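Local coordinates for protein PA1221 (Pseudomonas aeruginosa, PDB 4DG8) that belongs to the ANL clan of AMP-binding enzymes, binds adenosine monophosphate and carries a phosphopantetheine attachment region toward its C-terminus, at residues Thr28-Phe33 and Ile97-His102; Thr92-Ile97 and His102-Ile107; Val209-Ser214 and Thr219-Gly224. All coordinates share one frame; numbering follows the deposited sequence.

Overall arrangement
The three contacts form one connected patch of the chain. Contacts 1 and 2 share helix 88-99, and their centres lie about 10 Å apart. The centre of contact 3 is about 16 Å from that of contact 1 and about 13 Å from that of contact 2. Phe33 CE2 packs 3.4 Å from Leu95 CD2. Trp223, on the helix of contact 3, is the common neighbour: its ring packs on Val29 and Leu98 of contact 1, and its NE1 hydrogen-bonds to Tyr104 OH of contact 2. Leu213 of contact 3 also touches Leu94 and Tyr106 of contact 2. Contact 3 includes Ser211, whose side chain is about 10 Å from the bound adenosine monophosphate.

Contact 1 (Thr28-Phe33 and Ile97-His102); sequences TVVARF and ILLSGH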
# COMPACT_ATOMS: atom_id res chain seq x y z
N THR A 28 -15.07 -10.55 9.78
CA THR A 28 -15.14 -9.33 8.99
C THR A 28 -14.45 -8.20 9.78
O THR A 28 -14.24 -8.31 10.99
CB THR A 28 -16.60 -8.92 8.68
OG1 THR A 28 -17.21 -8.44 9.88
CG2 THR A 28 -17.41 -10.11 8.10
N VAL A 29 -14.06 -7.13 9.09
CA VAL A 29 -13.46 -5.99 9.79
C VAL A 29 -14.44 -5.39 10.80
O VAL A 29 -14.05 -4.95 11.87
CB VAL A 29 -13.03 -4.88 8.81
CG1 VAL A 29 -12.56 -3.67 9.57
CG2 VAL A 29 -11.93 -5.38 7.88
N VAL A 30 -15.72 -5.39 10.45
CA VAL A 30 -16.70 -4.71 11.29
C VAL A 30 -17.04 -5.55 12.53
O VAL A 30 -17.27 -5.00 13.60
CB VAL A 30 -17.97 -4.34 10.52
CG1 VAL A 30 -17.66 -3.34 9.39
CG2 VAL A 30 -18.62 -5.58 9.98
N ALA A 31 -17.05 -6.87 12.40
CA ALA A 31 -17.23 -7.71 13.58
C ALA A 31 -16.07 -7.54 14.58
O ALA A 31 -16.28 -7.35 15.77
CB ALA A 31 -17.41 -9.18 13.17
N ARG A 32 -14.83 -7.55 14.08
CA ARG A 32 -13.68 -7.42 14.97
C ARG A 32 -13.64 -6.02 15.60
O ARG A 32 -13.46 -5.87 16.83
CB ARG A 32 -12.39 -7.71 14.22
CG ARG A 32 -11.14 -7.46 15.04
CD ARG A 32 -10.99 -8.44 16.18
NE ARG A 32 -9.81 -8.09 16.97
CZ ARG A 32 -9.32 -8.81 17.97
NH1 ARG A 32 -9.92 -9.94 18.34
NH2 ARG A 32 -8.23 -8.39 18.62
N PHE A 33 -13.84 -5.01 14.77
CA PHE A 33 -13.93 -3.66 15.31
C PHE A 33 -15.01 -3.55 16.37
O PHE A 33 -14.81 -2.90 17.40
CB PHE A 33 -14.15 -2.58 14.23
CG PHE A 33 -14.20 -1.20 14.81
CD1 PHE A 33 -13.04 -0.46 15.00
CD2 PHE A 33 -15.40 -0.67 15.27
CE1 PHE A 33 -13.08 0.80 15.60
CE2 PHE A 33 -15.46 0.59 15.87
CZ PHE A 33 -14.30 1.33 16.02
N ILE A 97 -18.18 3.12 5.62
CA ILE A 97 -18.23 2.40 4.35
C ILE A 97 -18.24 0.91 4.62
O ILE A 97 -19.12 0.20 4.14
CB ILE A 97 -17.08 2.79 3.41
CG1 ILE A 97 -17.37 4.16 2.77
CG2 ILE A 97 -16.95 1.77 2.27
CD1 ILE A 97 -16.11 4.94 2.36
N LEU A 98 -17.29 0.42 5.43
CA LEU A 98 -17.28 -1.01 5.72
C LEU A 98 -18.56 -1.53 6.41
O LEU A 98 -19.06 -2.60 6.07
CB LEU A 98 -16.05 -1.39 6.55
CG LEU A 98 -14.72 -1.08 5.86
CD1 LEU A 98 -13.62 -1.67 6.71
CD2 LEU A 98 -14.69 -1.64 4.44
N LEU A 99 -19.05 -0.76 7.38
CA LEU A 99 -20.29 -1.05 8.09
C LEU A 99 -21.48 -1.20 7.16
O LEU A 99 -22.43 -1.94 7.46
CB LEU A 99 -20.62 0.07 9.07
CG LEU A 99 -19.87 0.10 10.42
CD1 LEU A 99 -20.12 1.44 11.17
CD2 LEU A 99 -20.30 -1.09 11.27
N SER A 100 -21.44 -0.45 6.05
CA SER A 100 -22.53 -0.47 5.06
C SER A 100 -22.46 -1.63 4.05
O SER A 100 -23.33 -1.76 3.19
CB SER A 100 -22.54 0.86 4.30
OG SER A 100 -22.56 1.94 5.21
N GLY A 101 -21.43 -2.47 4.15
CA GLY A 101 -21.25 -3.56 3.21
C GLY A 101 -20.59 -3.05 1.93
O GLY A 101 -20.43 -3.77 0.95
N HIS A 102 -20.18 -1.79 1.96
CA HIS A 102 -19.53 -1.21 0.79
C HIS A 102 -18.01 -1.26 0.92
O HIS A 102 -17.48 -1.65 1.97
CB HIS A 102 -20.05 0.22 0.59
CG HIS A 102 -21.54 0.29 0.42
ND1 HIS A 102 -22.25 -0.69 -0.24
CD2 HIS A 102 -22.45 1.19 0.86
CE1 HIS A 102 -23.53 -0.38 -0.22
NE2 HIS A 102 -23.68 0.75 0.44
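Val30 overlaps the last turn of helix 88-99 with its CG1 methyl. This methyl sits over the Leu98-Leu99 peptide, with Val30 CG1 3.6 Å from Leu98 C and likewise 3.6 Å from Leu99 N. Side chains meet it as well: Leu98 CB lies 3.8 Å from Val30 CG1, and Leu99 CD2 lies 3.9 Å from the same methyl. The branch reaches the helix because CG1 is anti to the carbonyl carbon of Val30 (chi1 -63°). Leu99 reaches Val30 through its CD2 branch.

Val29 meets the CD1 branch of Leu98. Their side chains cross obliquely, with Val29 CG1 3.6 Å from Leu98 CD1. No hydrogen bond joins the two segments, so the join is apolar. Both helix ends are capped within their own segments. Thr28 is the N-cap of helix 29-39. Its OG1 accepts from Ala31 N at 3.0 Å in a nearly straight bond (162°). At the other end, helix 88-99 stops in a Schellman motif. Gly101 has positive phi (82°), Gly101 N bonds back to Leu98 O at 3.1 Å, and His102 N bonds to Ile97 O.

Trp223 of helix 217-226 and helix 186-193 also touch Val29 and Leu98, so these two side chains are buried among several helices. Val30 and Leu99 are partly exposed. The contact is helix-on-helix packing within the AMP-binding fold: the first turn of helix 29-39 rests on the last turn of helix 88-99, the helix of a beta-alpha-beta unit.

Contact 2 (Thr92-Ile97 and His102-Ile107); sequences TCLLAI and HHYLYI
Ile97 O accepts a hydrogen bond from His102 N at 3.1 Å. The bond is clearly bent, and the donor is tilted out of the carbonyl plane. It is the longer-range bond of the Schellman motif and closes the helix end just before strand 103-106. The Ile97 side chain lies over the start of that strand, with Ile97 CG2 3.5 Å from His103 C. Its other end, Ile97 CD1, is 3.9 Å from Tyr104 CB, and these two side chains cross at about a right angle.

Leu94 covers one face of the Tyr104 ring in a CH-pi contact. Leu94 CD2 stands 3.5 Å from the centroid of the Tyr104 ring, only 14° off the ring normal. Tyr104 CG takes the position between its own backbone N and carbonyl carbon (chi1 60°), which lays the ring under Leu94. The hydroxyl of Tyr104 is satisfied by Trp223 NE1, and the rings of Tyr104 and Tyr168 meet.

The axes of helix segment 92-97 and strand 103-106 approach to 7.9 Å and run roughly antiparallel, at 145°. This is the second half of the beta-alpha-beta crossover from strand 79-83 through helix 88-99 to strand 103-106, two neighbouring parallel strands of the seven-stranded mixed sheet.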
# COMPACT_ATOMS: atom_id res chain seq x y z
N THR A 92 -13.28 7.75 10.08
CA THR A 92 -14.71 7.48 10.27
C THR A 92 -15.39 7.07 8.95
O THR A 92 -16.25 6.17 8.93
CB THR A 92 -15.40 8.70 10.88
OG1 THR A 92 -14.67 9.13 12.04
CG2 THR A 92 -16.85 8.40 11.26
N CYS A 93 -15.03 7.72 7.85
CA CYS A 93 -15.57 7.33 6.54
C CYS A 93 -15.26 5.88 6.22
O CYS A 93 -16.12 5.15 5.75
CB CYS A 93 -14.98 8.18 5.41
SG CYS A 93 -15.72 9.80 5.22
N LEU A 94 -14.01 5.48 6.46
CA LEU A 94 -13.62 4.11 6.11
C LEU A 94 -14.47 3.12 6.90
O LEU A 94 -14.93 2.10 6.35
CB LEU A 94 -12.13 3.86 6.41
CG LEU A 94 -11.12 4.74 5.67
CD1 LEU A 94 -9.72 4.29 6.04
CD2 LEU A 94 -11.31 4.66 4.15
N LEU A 95 -14.66 3.40 8.19
CA LEU A 95 -15.45 2.45 8.98
C LEU A 95 -16.93 2.46 8.54
O LEU A 95 -17.57 1.41 8.53
CB LEU A 95 -15.32 2.73 10.49
CG LEU A 95 -16.08 1.82 11.45
CD1 LEU A 95 -15.64 0.35 11.27
CD2 LEU A 95 -15.88 2.27 12.91
N ALA A 96 -17.47 3.63 8.22
CA ALA A 96 -18.89 3.72 7.86
C ALA A 96 -19.14 2.99 6.53
O ALA A 96 -20.17 2.31 6.35
CB ALA A 96 -19.31 5.18 7.78
N ILE A 97 -18.18 3.12 5.62
CA ILE A 97 -18.23 2.40 4.35
C ILE A 97 -18.24 0.91 4.62
O ILE A 97 -19.12 0.20 4.14
CB ILE A 97 -17.08 2.79 3.41
CG1 ILE A 97 -17.37 4.16 2.77
CG2 ILE A 97 -16.95 1.77 2.27
CD1 ILE A 97 -16.11 4.94 2.36
N HIS A 102 -20.18 -1.79 1.96
CA HIS A 102 -19.53 -1.21 0.79
C HIS A 102 -18.01 -1.26 0.92
O HIS A 102 -17.48 -1.65 1.97
CB HIS A 102 -20.05 0.22 0.59
CG HIS A 102 -21.54 0.29 0.42
ND1 HIS A 102 -22.25 -0.69 -0.24
CD2 HIS A 102 -22.45 1.19 0.86
CE1 HIS A 102 -23.53 -0.38 -0.22
NE2 HIS A 102 -23.68 0.75 0.44
N HIS A 103 -17.30 -0.86 -0.13
CA HIS A 103 -15.84 -0.89 -0.12
C HIS A 103 -15.27 0.47 -0.51
O HIS A 103 -15.87 1.20 -1.30
CB HIS A 103 -15.25 -2.00 -1.01
CG HIS A 103 -15.87 -2.12 -2.38
ND1 HIS A 103 -17.01 -2.85 -2.62
CD2 HIS A 103 -15.47 -1.65 -3.59
CE1 HIS A 103 -17.31 -2.80 -3.91
NE2 HIS A 103 -16.38 -2.08 -4.52
N TYR A 104 -14.11 0.79 0.04
CA TYR A 104 -13.57 2.13 -0.14
C TYR A 104 -12.47 2.20 -1.18
O TYR A 104 -11.78 1.21 -1.46
CB TYR A 104 -13.12 2.78 1.19
CG TYR A 104 -12.03 2.07 1.98
CD1 TYR A 104 -10.68 2.20 1.62
CD2 TYR A 104 -12.34 1.34 3.13
CE1 TYR A 104 -9.66 1.57 2.38
CE2 TYR A 104 -11.32 0.72 3.91
CZ TYR A 104 -9.99 0.84 3.52
OH TYR A 104 -8.98 0.22 4.25
N LEU A 105 -12.37 3.37 -1.78
CA LEU A 105 -11.35 3.66 -2.79
C LEU A 105 -10.79 5.05 -2.53
O LEU A 105 -11.56 6.02 -2.40
CB LEU A 105 -12.01 3.65 -4.16
CG LEU A 105 -11.22 4.23 -5.32
CD1 LEU A 105 -9.97 3.38 -5.59
CD2 LEU A 105 -12.13 4.31 -6.55
N TYR A 106 -9.46 5.18 -2.49
CA TYR A 106 -8.90 6.52 -2.41
C TYR A 106 -9.02 7.29 -3.73
O TYR A 106 -8.69 6.78 -4.80
CB TYR A 106 -7.44 6.56 -1.92
CG TYR A 106 -7.08 7.98 -1.51
CD1 TYR A 106 -7.80 8.61 -0.49
CD2 TYR A 106 -6.09 8.70 -2.16
CE1 TYR A 106 -7.53 9.92 -0.10
CE2 TYR A 106 -5.80 10.02 -1.78
CZ TYR A 106 -6.54 10.62 -0.75
OH TYR A 106 -6.29 11.91 -0.35
N ILE A 107 -9.47 8.53 -3.65
CA ILE A 107 -9.51 9.39 -4.82
C ILE A 107 -8.80 10.69 -4.50
O ILE A 107 -9.18 11.40 -3.57
CB ILE A 107 -10.96 9.70 -5.27
CG1 ILE A 107 -11.68 8.42 -5.72
CG2 ILE A 107 -10.96 10.72 -6.41
CD1 ILE A 107 -11.13 7.82 -7.00

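Contact 3 (Val209-Ser214 and Thr219-Gly224); sequences VNSPLS and TLEIWG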
# COMPACT_ATOMS: atom_id res chain seq x y z
N VAL A 209 -0.09 6.75 11.57
CA VAL A 209 -0.85 6.73 10.33
C VAL A 209 -0.32 7.83 9.43
O VAL A 209 -0.53 9.01 9.69
CB VAL A 209 -2.36 6.91 10.57
CG1 VAL A 209 -3.11 7.09 9.21
CG2 VAL A 209 -2.91 5.75 11.37
N ASN A 210 0.37 7.39 8.39
CA ASN A 210 1.16 8.23 7.51
C ASN A 210 0.94 7.95 6.00
O ASN A 210 0.80 8.86 5.19
CB ASN A 210 2.64 8.21 7.93
CG ASN A 210 3.52 9.01 7.00
OD1 ASN A 210 3.38 10.23 6.89
ND2 ASN A 210 4.42 8.32 6.31
N SER A 211 1.08 6.68 5.62
CA SER A 211 0.85 6.22 4.25
C SER A 211 -0.53 6.58 3.71
O SER A 211 -1.53 6.25 4.33
CB SER A 211 1.04 4.70 4.17
OG SER A 211 2.29 4.32 4.71
N PRO A 212 -0.60 7.26 2.56
CA PRO A 212 -1.92 7.61 2.02
C PRO A 212 -2.72 6.36 1.66
O PRO A 212 -2.12 5.29 1.45
CB PRO A 212 -1.59 8.42 0.76
CG PRO A 212 -0.24 9.02 1.06
CD PRO A 212 0.49 7.94 1.83
N LEU A 213 -4.04 6.49 1.59
CA LEU A 213 -4.91 5.34 1.32
C LEU A 213 -4.76 4.70 -0.06
O LEU A 213 -5.39 3.68 -0.34
CB LEU A 213 -6.37 5.71 1.55
CG LEU A 213 -6.82 5.98 2.98
CD1 LEU A 213 -8.18 6.73 2.94
CD2 LEU A 213 -6.89 4.66 3.78
N SER A 214 -3.97 5.30 -0.94
CA SER A 214 -3.72 4.68 -2.25
C SER A 214 -2.70 3.55 -2.10
O SER A 214 -2.49 2.76 -3.02
CB SER A 214 -3.24 5.74 -3.24
OG SER A 214 -2.21 6.51 -2.66
N THR A 219 -3.45 -0.06 5.16
CA THR A 219 -4.26 -1.11 5.76
C THR A 219 -3.66 -1.55 7.10
O THR A 219 -4.39 -1.77 8.09
CB THR A 219 -4.34 -2.33 4.84
OG1 THR A 219 -4.80 -1.91 3.55
CG2 THR A 219 -5.29 -3.37 5.43
N LEU A 220 -2.34 -1.68 7.12
CA LEU A 220 -1.66 -2.04 8.36
C LEU A 220 -1.72 -0.88 9.37
O LEU A 220 -2.00 -1.09 10.56
CB LEU A 220 -0.21 -2.41 8.09
CG LEU A 220 0.63 -2.63 9.35
CD1 LEU A 220 0.09 -3.83 10.13
CD2 LEU A 220 2.08 -2.84 8.95
N GLU A 221 -1.39 0.32 8.91
CA GLU A 221 -1.33 1.45 9.85
C GLU A 221 -2.66 1.70 10.58
O GLU A 221 -2.69 1.96 11.78
CB GLU A 221 -0.88 2.71 9.14
CG GLU A 221 0.55 2.61 8.61
CD GLU A 221 0.93 3.77 7.72
OE1 GLU A 221 0.15 4.74 7.62
OE2 GLU A 221 2.02 3.69 7.13
N ILE A 222 -3.75 1.61 9.84
CA ILE A 222 -5.06 1.89 10.37
C ILE A 222 -5.64 0.69 11.09
O ILE A 222 -5.90 0.75 12.30
CB ILE A 222 -6.00 2.38 9.26
CG1 ILE A 222 -5.45 3.71 8.71
CG2 ILE A 222 -7.44 2.54 9.79
CD1 ILE A 222 -6.02 4.12 7.33
N TRP A 223 -5.84 -0.40 10.36
CA TRP A 223 -6.52 -1.54 10.95
C TRP A 223 -5.66 -2.31 11.95
O TRP A 223 -6.17 -2.95 12.85
CB TRP A 223 -7.11 -2.44 9.86
CG TRP A 223 -8.04 -1.65 9.00
CD1 TRP A 223 -7.84 -1.25 7.70
CD2 TRP A 223 -9.29 -1.08 9.40
NE1 TRP A 223 -8.90 -0.49 7.27
CE2 TRP A 223 -9.81 -0.36 8.29
CE3 TRP A 223 -10.03 -1.10 10.59
CZ2 TRP A 223 -11.05 0.31 8.33
CZ3 TRP A 223 -11.26 -0.43 10.63
CH2 TRP A 223 -11.76 0.25 9.50
N GLY A 224 -4.34 -2.23 11.80
CA GLY A 224 -3.48 -2.83 12.82
C GLY A 224 -3.75 -2.25 14.21
O GLY A 224 -3.73 -2.96 15.21
O HOH W 1 4.26 5.58 6.71
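Glu221 is tightly held by the loop after strand 206-209, while the edge of the contact at Asn210 is lined by water. Glu221 OE1 takes two backbone N-H groups. Asn210 N donates to Glu221 OE1 at 2.8 Å, almost straight (170°), coming from above the carboxylate plane. Ser211 N donates to Glu221 OE1 at 2.9 Å through the syn lone pair, in a more bent bond (131°). Ser211 OG donates to Glu221 OE2 at 2.5 Å, out of the plane on the side opposite Asn210 N. The Glu221 chain is extended beyond CG (chi2 171°), which carries the carboxylate from the helix to the loop.

At the watered edge, a water donates to Glu221 OE2 at 3.0 Å and accepts from Asn210 ND2. Asn210 is partly exposed here, and Ser211 OG bonds to a butanediol molecule, probably from the crystallisation liquor.

On the apolar side, Leu213 CD2 touches Ile222 CD1 at 3.7 Å, the two side chains crossing near a right angle. Val209 CG1 packs more loosely, 4.1 Å from Ile222 CG1. Leu94 of helix 88-99 packs on both Leu213 and Ile222.

The carboxylate joins the loop to helix 217-226 by three hydrogen bonds, which probably hold the loop's backbone there. Two N-H groups, a hydroxyl and a water all donate to its oxygens, consistent with an ionised Glu221.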